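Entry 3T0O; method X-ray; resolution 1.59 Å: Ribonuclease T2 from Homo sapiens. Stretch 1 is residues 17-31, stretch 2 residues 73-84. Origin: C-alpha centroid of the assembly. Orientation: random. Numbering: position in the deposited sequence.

Stretch 1, residues 17-31: QHWPETVCEKIQNDC
Stretch 2 (73-84) WPDVIHSFPNRS

Val 76 is the centre of this contact. It is buried, its CA-to-CB bond points toward stretch 1, and its chi1 is m (-64°). Its CG1 lies 4.1 Å from Pro 20 CB, and its CG2 lies 3.8 Å from Val 23 CG2. A short branched side chain fits this pocket without any polar group to satisfy.

The disulfide Cys 24 SG to Cys 31 SG, 2.0 Å long, packs against the same valine. Val 76 CB is 3.9 Å from Cys 24 SG and 3.8 Å from Cys 31 SG. Both cysteines have chi1 m. Cys 24 follows the helix 20-23 and has extended phi/psi (-52/141). Its CA makes a CA-H...O contact of 3.2 Å with Val 76 O. The register is set here, with CA atoms of Cys 24 and Val 76 5.1 Å apart, and again at Asn 29 and Ser 79, 5.8 Å apart.

His 18, in a strand with chi1 p, meets Ile 77 CD1 at its ring edge, 3.6 Å from CE1. Ile 77 (m, t) starts away from stretch 1, but its end comes nearer. Water 1 joins His 18 NE2 (2.9 Å) to Pro 74 O (2.6 Å).

Further out, water 2 links Glu 25 N (2.9 Å) to Ile 77 O (2.8 Å). The Ser 79 carbonyl takes two amide hydrogen bonds: Gln 28 NE2 to Ser 79 O, 2.9 Å, and Asn 29 ND2 to Ser 79 O, 2.8 Å. Gln 28 is p, t; Asn 29 is m, with phi/psi 54/-125.

Asp 30 (m) forms the charged edge. Its OD2 accepts from Asp 75 N at 2.9 Å and makes a salt bridge with Arg 83 NE at 3.0 Å. Arg 83 (t, t, m) brings its guanidinium edge to the carboxylate. The two stretches bury 755 Å² in total.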

ATOM      1  N   GLN A  17      -1.239  -1.424   0.039  1.00  7.42           N
ATOM      2  CA  GLN A  17      -1.535  -0.508   1.126  1.00  6.20           C
ATOM      3  C   GLN A  17      -1.077  -1.207   2.415  1.00  7.73           C
ATOM      4  O   GLN A  17      -1.106  -2.421   2.496  1.00  7.37           O
ATOM      5  CB  GLN A  17      -3.034  -0.269   1.189  1.00  6.78           C
ATOM      6  CG  GLN A  17      -3.510   0.506  -0.038  1.00  9.20           C
ATOM      7  CD  GLN A  17      -4.997   0.682  -0.072  1.00 10.57           C
ATOM      8  OE1 GLN A  17      -5.735  -0.128  -0.701  1.00 12.64           O
ATOM      9  NE2 GLN A  17      -5.466   1.628   0.635  1.00  7.63           N
ATOM     10  N   HIS A  18      -0.629  -0.412   3.363  1.00  6.43           N
ATOM     11  CA  HIS A  18      -0.076  -0.994   4.596  1.00  6.09           C
ATOM     12  C   HIS A  18      -0.562  -0.282   5.831  1.00  7.27           C
ATOM     13  O   HIS A  18      -1.076   0.807   5.756  1.00  7.80           O
ATOM     14  CB  HIS A  18       1.447  -1.180   4.516  1.00  8.28           C
ATOM     15  CG  HIS A  18       2.204   0.093   4.210  1.00  6.50           C
ATOM     16  ND1 HIS A  18       3.539   0.024   3.859  1.00  8.65           N
ATOM     17  CD2 HIS A  18       1.834   1.390   4.140  1.00  8.71           C
ATOM     18  CE1 HIS A  18       3.978   1.262   3.682  1.00  8.90           C
ATOM     19  NE2 HIS A  18       2.955   2.098   3.766  1.00  8.14           N
ATOM     20  N   TRP A  19      -0.421  -0.977   6.962  1.00  7.50           N
ATOM     21  CA  TRP A  19      -0.936  -0.528   8.231  1.00  8.65           C
ATOM     22  C   TRP A  19       0.222   0.004   9.021  1.00  8.25           C
ATOM     23  O   TRP A  19       1.075  -0.744   9.441  1.00  8.57           O
ATOM     24  CB  TRP A  19      -1.590  -1.725   8.914  1.00  8.11           C
ATOM     25  CG  TRP A  19      -2.200  -1.360  10.223  1.00  7.83           C
ATOM     26  CD1 TRP A  19      -1.858  -1.852  11.499  1.00  8.93           C
ATOM     27  CD2 TRP A  19      -3.280  -0.441  10.437  1.00  8.77           C
ATOM     28  NE1 TRP A  19      -2.685  -1.278  12.447  1.00  9.06           N
ATOM     29  CE2 TRP A  19      -3.542  -0.407  11.835  1.00  8.75           C
ATOM     30  CE3 TRP A  19      -4.066   0.335   9.580  1.00 11.58           C
ATOM     31  CZ2 TRP A  19      -4.554   0.388  12.397  1.00 10.55           C
ATOM     32  CZ3 TRP A  19      -5.054   1.143  10.137  1.00 11.62           C
ATOM     33  CH2 TRP A  19      -5.267   1.198  11.525  1.00 11.17           C
ATOM     34  N   PRO A  20       0.281   1.317   9.199  1.00  8.89           N
ATOM     35  CA  PRO A  20       1.464   1.912   9.823  1.00  8.88           C
ATOM     36  C   PRO A  20       1.847   1.344  11.157  1.00  9.16           C
ATOM     37  O   PRO A  20       3.005   1.088  11.423  1.00 10.68           O
ATOM     38  CB  PRO A  20       1.049   3.389   9.990  1.00  8.73           C
ATOM     39  CG  PRO A  20       0.276   3.675   8.700  1.00  9.24           C
ATOM     40  CD  PRO A  20      -0.604   2.342   8.619  1.00  8.79           C
ATOM     41  N   GLU A  21       0.918   1.070  12.027  1.00 10.03           N
ATOM     42  CA  GLU A  21       1.352   0.549  13.329  1.00  9.74           C
ATOM     43  C   GLU A  21       2.075  -0.784  13.223  1.00  8.89           C
ATOM     44  O   GLU A  21       2.975  -1.060  14.051  1.00 12.43           O
ATOM     45  CB  GLU A  21       0.110   0.409  14.197  1.00 11.60           C
ATOM     46  CG  GLU A  21       0.348  -0.266  15.588  1.00 13.22           C
ATOM     47  CD  GLU A  21       1.382   0.433  16.438  1.00 22.88           C
ATOM     48  OE1 GLU A  21       1.470   1.648  16.321  1.00 19.91           O
ATOM     49  OE2 GLU A  21       2.039  -0.246  17.297  1.00 23.90           O
ATOM     50  N   THR A  22       1.689  -1.555  12.210  1.00  9.46           N
ATOM     51  CA  THR A  22       2.472  -2.770  11.992  1.00  8.76           C
ATOM     52  C   THR A  22       3.805  -2.567  11.330  1.00  8.69           C
ATOM     53  O   THR A  22       4.829  -3.138  11.799  1.00 11.78           O
ATOM     54  CB  THR A  22       1.684  -3.737  11.167  1.00  9.04           C
ATOM     55  OG1 THR A  22       0.501  -4.055  11.894  1.00 11.23           O
ATOM     56  CG2 THR A  22       2.446  -5.048  10.894  1.00 11.02           C
ATOM     57  N   VAL A  23       3.843  -1.790  10.270  1.00  9.61           N
ATOM     58  CA  VAL A  23       5.051  -1.704   9.482  1.00  9.14           C
ATOM     59  C   VAL A  23       6.095  -0.705   9.977  1.00 10.07           C
ATOM     60  O   VAL A  23       7.284  -0.798   9.566  1.00 11.57           O
ATOM     61  CB  VAL A  23       4.768  -1.534   7.978  1.00  8.09           C
ATOM     62  CG1 VAL A  23       3.915  -2.735   7.407  1.00 10.70           C
ATOM     63  CG2 VAL A  23       4.117  -0.172   7.668  1.00  9.00           C
ATOM     64  N   CYS A  24       5.648   0.266  10.752  1.00  9.84           N
ATOM     65  CA  CYS A  24       6.594   1.241  11.297  1.00  9.28           C
ATOM     66  C   CYS A  24       7.736   0.526  11.991  1.00 11.99           C
ATOM     67  O   CYS A  24       7.558  -0.450  12.743  1.00 13.17           O
ATOM     68  CB  CYS A  24       5.831   2.095  12.315  1.00  9.45           C
ATOM     69  SG  CYS A  24       4.948   3.449  11.527  1.00 12.60           S
ATOM     70  N   GLU A  25       8.922   1.088  11.811  1.00 12.56           N
ATOM     71  CA  GLU A  25      10.151   0.470  12.363  1.00 14.42           C
ATOM     72  C   GLU A  25      10.822   1.300  13.381  1.00 14.90           C
ATOM     73  O   GLU A  25      11.637   0.801  14.154  1.00 19.20           O
ATOM     74  CB  GLU A  25      11.144   0.245  11.205  1.00 12.67           C
ATOM     75  CG  GLU A  25      10.617  -0.806  10.263  1.00 14.25           C
ATOM     76  CD  GLU A  25      11.663  -1.344   9.255  1.00 17.68           C
ATOM     77  OE1 GLU A  25      12.827  -0.899   9.287  1.00 17.66           O
ATOM     78  OE2 GLU A  25      11.240  -2.151   8.399  1.00 19.53           O
ATOM     79  N   LYS A  26      10.562   2.597  13.385  1.00 15.32           N
ATOM     80  CA  LYS A  26      11.235   3.459  14.358  1.00 17.92           C
ATOM     81  C   LYS A  26      10.240   4.503  14.772  1.00 16.24           C
ATOM     82  O   LYS A  26       9.367   4.873  13.973  1.00 17.97           O
ATOM     83  CB  LYS A  26      12.406   4.185  13.723  1.00 20.40           C
ATOM     84  CG  LYS A  26      13.532   3.382  13.288  1.00 28.48           C
ATOM     85  CD  LYS A  26      14.713   4.327  13.353  1.00 35.89           C
ATOM     86  CE  LYS A  26      15.507   4.308  12.070  1.00 40.44           C
ATOM     87  NZ  LYS A  26      16.734   5.117  12.294  1.00 43.99           N
ATOM     88  N   ILE A  27      10.362   4.985  16.002  1.00 18.60           N
ATOM     89  CA  ILE A  27       9.381   5.959  16.501  1.00 18.92           C
ATOM     90  C   ILE A  27       9.985   7.318  16.132  1.00 17.93           C
ATOM     91  O   ILE A  27      10.691   7.956  16.888  1.00 20.87           O
ATOM     92  CB  ILE A  27       9.127   5.845  18.026  1.00 20.81           C
ATOM     93  CG1 ILE A  27       8.423   4.528  18.307  1.00 26.12           C
ATOM     94  CG2 ILE A  27       8.252   7.099  18.545  1.00 24.29           C
ATOM     95  CD1 ILE A  27       8.321   4.176  19.766  1.00 31.33           C
ATOM     96  N   GLN A  28       9.737   7.676  14.887  1.00 16.51           N
ATOM     97  CA  GLN A  28      10.216   8.895  14.288  1.00 17.02           C
ATOM     98  C   GLN A  28       9.355   9.324  13.120  1.00 13.77           C
ATOM     99  O   GLN A  28       8.800   8.517  12.423  1.00 13.09           O
ATOM    100  CB  GLN A  28      11.644   8.753  13.826  1.00 17.59           C
ATOM    101  CG  GLN A  28      11.864   7.689  12.834  1.00 22.93           C
ATOM    102  CD  GLN A  28      13.320   7.647  12.573  1.00 25.04           C
ATOM    103  OE1 GLN A  28      14.115   7.850  13.502  1.00 29.99           O
ATOM    104  NE2 GLN A  28      13.692   7.508  11.327  1.00 30.19           N
ATOM    105  N   ASN A  29       9.233  10.627  12.931  1.00 14.47           N
ATOM    106  CA  ASN A  29       8.555  11.179  11.782  1.00 14.05           C
ATOM    107  C   ASN A  29       7.165  10.641  11.625  1.00 14.39           C
ATOM    108  O   ASN A  29       6.389  10.696  12.620  1.00 16.99           O
ATOM    109  CB  ASN A  29       9.448  11.067  10.517  1.00 15.47           C
ATOM    110  CG  ASN A  29      10.771  11.725  10.756  1.00 20.06           C
ATOM    111  OD1 ASN A  29      10.810  12.850  11.264  1.00 20.53           O
ATOM    112  ND2 ASN A  29      11.850  11.028  10.454  1.00 18.23           N
ATOM    113  N   ASP A  30       6.852  10.072  10.464  1.00 13.46           N
ATOM    114  CA  ASP A  30       5.491   9.604  10.234  1.00 14.52           C
ATOM    115  C   ASP A  30       5.084   8.446  11.187  1.00 15.69           C
ATOM    116  O   ASP A  30       3.872   8.207  11.386  1.00 15.65           O
ATOM    117  CB  ASP A  30       5.322   9.179   8.748  1.00 16.46           C
ATOM    118  CG  ASP A  30       5.282  10.372   7.784  1.00 17.94           C
ATOM    119  OD1 ASP A  30       4.827  11.443   8.185  1.00 24.53           O
ATOM    120  OD2 ASP A  30       5.858  10.258   6.666  1.00 21.02           O
ATOM    121  N   CYS A  31       6.059   7.735  11.756  1.00 13.22           N
ATOM    122  CA  CYS A  31       5.834   6.660  12.687  1.00 13.22           C
ATOM    123  C   CYS A  31       5.929   7.082  14.149  1.00 14.29           C
ATOM    124  O   CYS A  31       5.799   6.230  15.055  1.00 16.97           O
ATOM    125  CB  CYS A  31       6.877   5.510  12.430  1.00 12.34           C
ATOM    126  SG  CYS A  31       6.450   4.696  10.928  1.00 12.30           S
ATOM    127  N   TRP A  73       0.351   8.908   1.624  1.00 10.33           N
ATOM    128  CA  TRP A  73       1.504   8.130   1.170  1.00 11.90           C
ATOM    129  C   TRP A  73       2.706   8.460   2.064  1.00 11.61           C
ATOM    130  O   TRP A  73       3.826   8.652   1.608  1.00 10.67           O
ATOM    131  CB  TRP A  73       1.756   8.454  -0.294  1.00 10.77           C
ATOM    132  CG  TRP A  73       2.436   7.363  -1.068  1.00 11.55           C
ATOM    133  CD1 TRP A  73       3.377   6.469  -0.628  1.00 11.26           C
ATOM    134  CD2 TRP A  73       2.281   7.153  -2.475  1.00 11.53           C
ATOM    135  NE1 TRP A  73       3.775   5.633  -1.695  1.00 12.17           N
ATOM    136  CE2 TRP A  73       3.114   6.062  -2.833  1.00 12.08           C
ATOM    137  CE3 TRP A  73       1.440   7.742  -3.445  1.00 14.30           C
ATOM    138  CZ2 TRP A  73       3.168   5.559  -4.205  1.00 13.49           C
ATOM    139  CZ3 TRP A  73       1.503   7.227  -4.771  1.00 14.33           C
ATOM    140  CH2 TRP A  73       2.329   6.153  -5.096  1.00 13.67           C
ATOM    141  N   PRO A  74       2.517   8.427   3.379  1.00 10.57           N
ATOM    142  CA  PRO A  74       3.646   8.785   4.244  1.00 11.74           C
ATOM    143  C   PRO A  74       4.687   7.688   4.334  1.00 10.06           C
ATOM    144  O   PRO A  74       4.402   6.531   3.992  1.00 10.07           O
ATOM    145  CB  PRO A  74       2.992   8.889   5.649  1.00 13.64           C
ATOM    146  CG  PRO A  74       1.830   7.875   5.600  1.00 11.47           C
ATOM    147  CD  PRO A  74       1.281   8.123   4.160  1.00 11.81           C
ATOM    148  N   ASP A  75       5.897   8.070   4.759  1.00 12.32           N
ATOM    149  CA  ASP A  75       6.955   7.091   4.904  1.00 10.38           C
ATOM    150  C   ASP A  75       6.853   6.423   6.231  1.00 10.34           C
ATOM    151  O   ASP A  75       7.267   6.948   7.234  1.00 12.79           O
ATOM    152  CB  ASP A  75       8.293   7.773   4.741  1.00 11.87           C
ATOM    153  CG  ASP A  75       9.459   6.816   4.889  1.00 12.15           C
ATOM    154  OD1 ASP A  75       9.215   5.626   5.171  1.00 13.99           O
ATOM    155  OD2 ASP A  75      10.629   7.272   4.743  1.00 15.29           O
ATOM    156  N   VAL A  76       6.224   5.261   6.228  1.00  9.30           N
ATOM    157  CA  VAL A  76       6.030   4.504   7.476  1.00 10.82           C
ATOM    158  C   VAL A  76       6.799   3.220   7.487  1.00 10.84           C
ATOM    159  O   VAL A  76       6.492   2.339   8.317  1.00 12.93           O
ATOM    160  CB  VAL A  76       4.519   4.272   7.721  1.00  9.24           C
ATOM    161  CG1 VAL A  76       3.836   5.630   7.943  1.00  9.99           C
ATOM    162  CG2 VAL A  76       3.865   3.480   6.570  1.00 10.22           C
ATOM    163  N   ILE A  77       7.862   3.157   6.683  1.00 11.04           N
ATOM    164  CA  ILE A  77       8.763   1.986   6.767  1.00 13.81           C
ATOM    165  C   ILE A  77      10.068   2.480   7.327  1.00 13.85           C
ATOM    166  O   ILE A  77      10.380   2.131   8.468  1.00 17.01           O
ATOM    167  CB  ILE A  77       8.902   1.389   5.411  1.00 13.74           C
ATOM    168  CG1 ILE A  77       7.535   0.790   5.002  1.00 17.75           C
ATOM    169  CG2 ILE A  77       9.953   0.266   5.502  1.00 16.15           C
ATOM    170  CD1 ILE A  77       7.444   0.349   3.620  1.00 21.26           C
ATOM    171  N   HIS A  78      10.839   3.289   6.602  1.00 12.09           N
ATOM    172  CA  HIS A  78      12.043   3.815   7.213  1.00 12.85           C
ATOM    173  C   HIS A  78      11.869   5.112   7.947  1.00 13.43           C
ATOM    174  O   HIS A  78      12.733   5.492   8.780  1.00 15.15           O
ATOM    175  CB  HIS A  78      13.102   4.105   6.200  1.00 15.92           C
ATOM    176  CG  HIS A  78      13.609   2.873   5.539  1.00 16.24           C
ATOM    177  ND1 HIS A  78      14.115   1.797   6.244  1.00 19.81           N
ATOM    178  CD2 HIS A  78      13.633   2.530   4.233  1.00 20.57           C
ATOM    179  CE1 HIS A  78      14.421   0.832   5.382  1.00 18.80           C
ATOM    180  NE2 HIS A  78      14.157   1.255   4.158  1.00 19.85           N
ATOM    181  N   SER A  79      10.758   5.779   7.589  1.00 13.55           N
ATOM    182  CA  SER A  79      10.436   7.021   8.257  1.00 13.58           C
ATOM    183  C   SER A  79      11.603   7.979   8.196  1.00 15.99           C
ATOM    184  O   SER A  79      11.989   8.558   9.216  1.00 17.69           O
ATOM    185  CB  SER A  79       9.968   6.788   9.719  1.00 14.68           C
ATOM    186  OG  SER A  79       8.742   6.070   9.675  1.00 15.00           O
ATOM    187  N   PHE A  80      12.194   8.155   7.016  1.00 14.57           N
ATOM    188  CA  PHE A  80      13.274   9.115   6.864  1.00 17.88           C
ATOM    189  C   PHE A  80      12.643  10.519   6.971  1.00 18.12           C
ATOM    190  O   PHE A  80      11.439  10.725   6.631  1.00 21.80           O
ATOM    191  CB  PHE A  80      13.853   8.936   5.455  1.00 17.28           C
ATOM    192  CG  PHE A  80      14.621   7.651   5.228  1.00 19.36           C
ATOM    193  CD1 PHE A  80      15.644   7.267   6.114  1.00 25.78           C
ATOM    194  CD2 PHE A  80      14.360   6.874   4.135  1.00 22.75           C
ATOM    195  CE1 PHE A  80      16.376   6.099   5.909  1.00 22.37           C
ATOM    196  CE2 PHE A  80      15.171   5.702   3.896  1.00 22.75           C
ATOM    197  CZ  PHE A  80      16.124   5.343   4.783  1.00 24.00           C
ATOM    198  N   PRO A  81      13.426  11.446   7.437  1.00 23.60           N
ATOM    199  CA  PRO A  81      12.938  12.824   7.614  1.00 26.05           C
ATOM    200  C   PRO A  81      12.630  13.430   6.266  1.00 25.48           C
ATOM    201  O   PRO A  81      11.652  14.171   6.131  1.00 28.88           O
ATOM    202  CB  PRO A  81      14.067  13.532   8.340  1.00 27.67           C
ATOM    203  CG  PRO A  81      15.264  12.602   8.377  1.00 27.85           C
ATOM    204  CD  PRO A  81      14.737  11.183   8.010  1.00 22.38           C
ATOM    205  N   ASN A  82      13.415  13.056   5.261  1.00 24.03           N
ATOM    206  CA  ASN A  82      13.124  13.499   3.922  1.00 24.15           C
ATOM    207  C   ASN A  82      12.138  12.506   3.324  1.00 21.86           C
ATOM    208  O   ASN A  82      12.533  11.424   2.877  1.00 19.45           O
ATOM    209  CB  ASN A  82      14.374  13.468   3.083  1.00 24.37           C
ATOM    210  CG  ASN A  82      14.156  14.073   1.727  1.00 29.25           C
ATOM    211  OD1 ASN A  82      12.988  14.277   1.294  1.00 29.03           O
ATOM    212  ND2 ASN A  82      15.268  14.397   1.038  1.00 34.86           N
ATOM    213  N   ARG A  83      10.853  12.832   3.357  1.00 24.10           N
ATOM    214  CA  ARG A  83       9.819  11.903   2.936  1.00 25.07           C
ATOM    215  C   ARG A  83       9.940  11.574   1.433  1.00 24.59           C
ATOM    216  O   ARG A  83       9.479  10.545   0.923  1.00 24.13           O
ATOM    217  CB  ARG A  83       8.463  12.560   3.244  1.00 26.71           C
ATOM    218  CG  ARG A  83       7.383  11.620   3.475  1.00 26.58           C
ATOM    219  CD  ARG A  83       6.085  12.382   3.770  1.00 28.95           C
ATOM    220  NE  ARG A  83       5.912  12.833   5.171  1.00 27.12           N
ATOM    221  CZ  ARG A  83       6.112  14.085   5.621  1.00 32.38           C
ATOM    222  NH1 ARG A  83       6.566  15.078   4.842  1.00 31.60           N
ATOM    223  NH2 ARG A  83       5.879  14.334   6.900  1.00 38.19           N
ATOM    224  N   SER A  84      10.596  12.456   0.712  1.00 24.79           N
ATOM    225  CA  SER A  84      10.692  12.255  -0.691  1.00 25.99           C
ATOM    226  C   SER A  84      11.665  11.085  -1.033  1.00 23.53           C
ATOM    227  O   SER A  84      11.621  10.572  -2.149  1.00 24.86           O
ATOM    228  CB  SER A  84      10.922  13.574  -1.442  1.00 28.65           C
ATOM    229  OG  SER A  84      12.293  13.755  -1.498  1.00 31.68           O
TER
HETATM  230  O   HOH W   1       2.439   4.925   3.440  1.00  6.88           O
HETATM  231  O   HOH W   2       9.736   3.605  10.712  1.00  8.38           O
HETATM  232  O   HOH W   3       8.427   9.521   8.070  1.00  8.13           O
HETATM  233  O   HOH W   4       9.014  11.296   6.502  1.00 24.53           O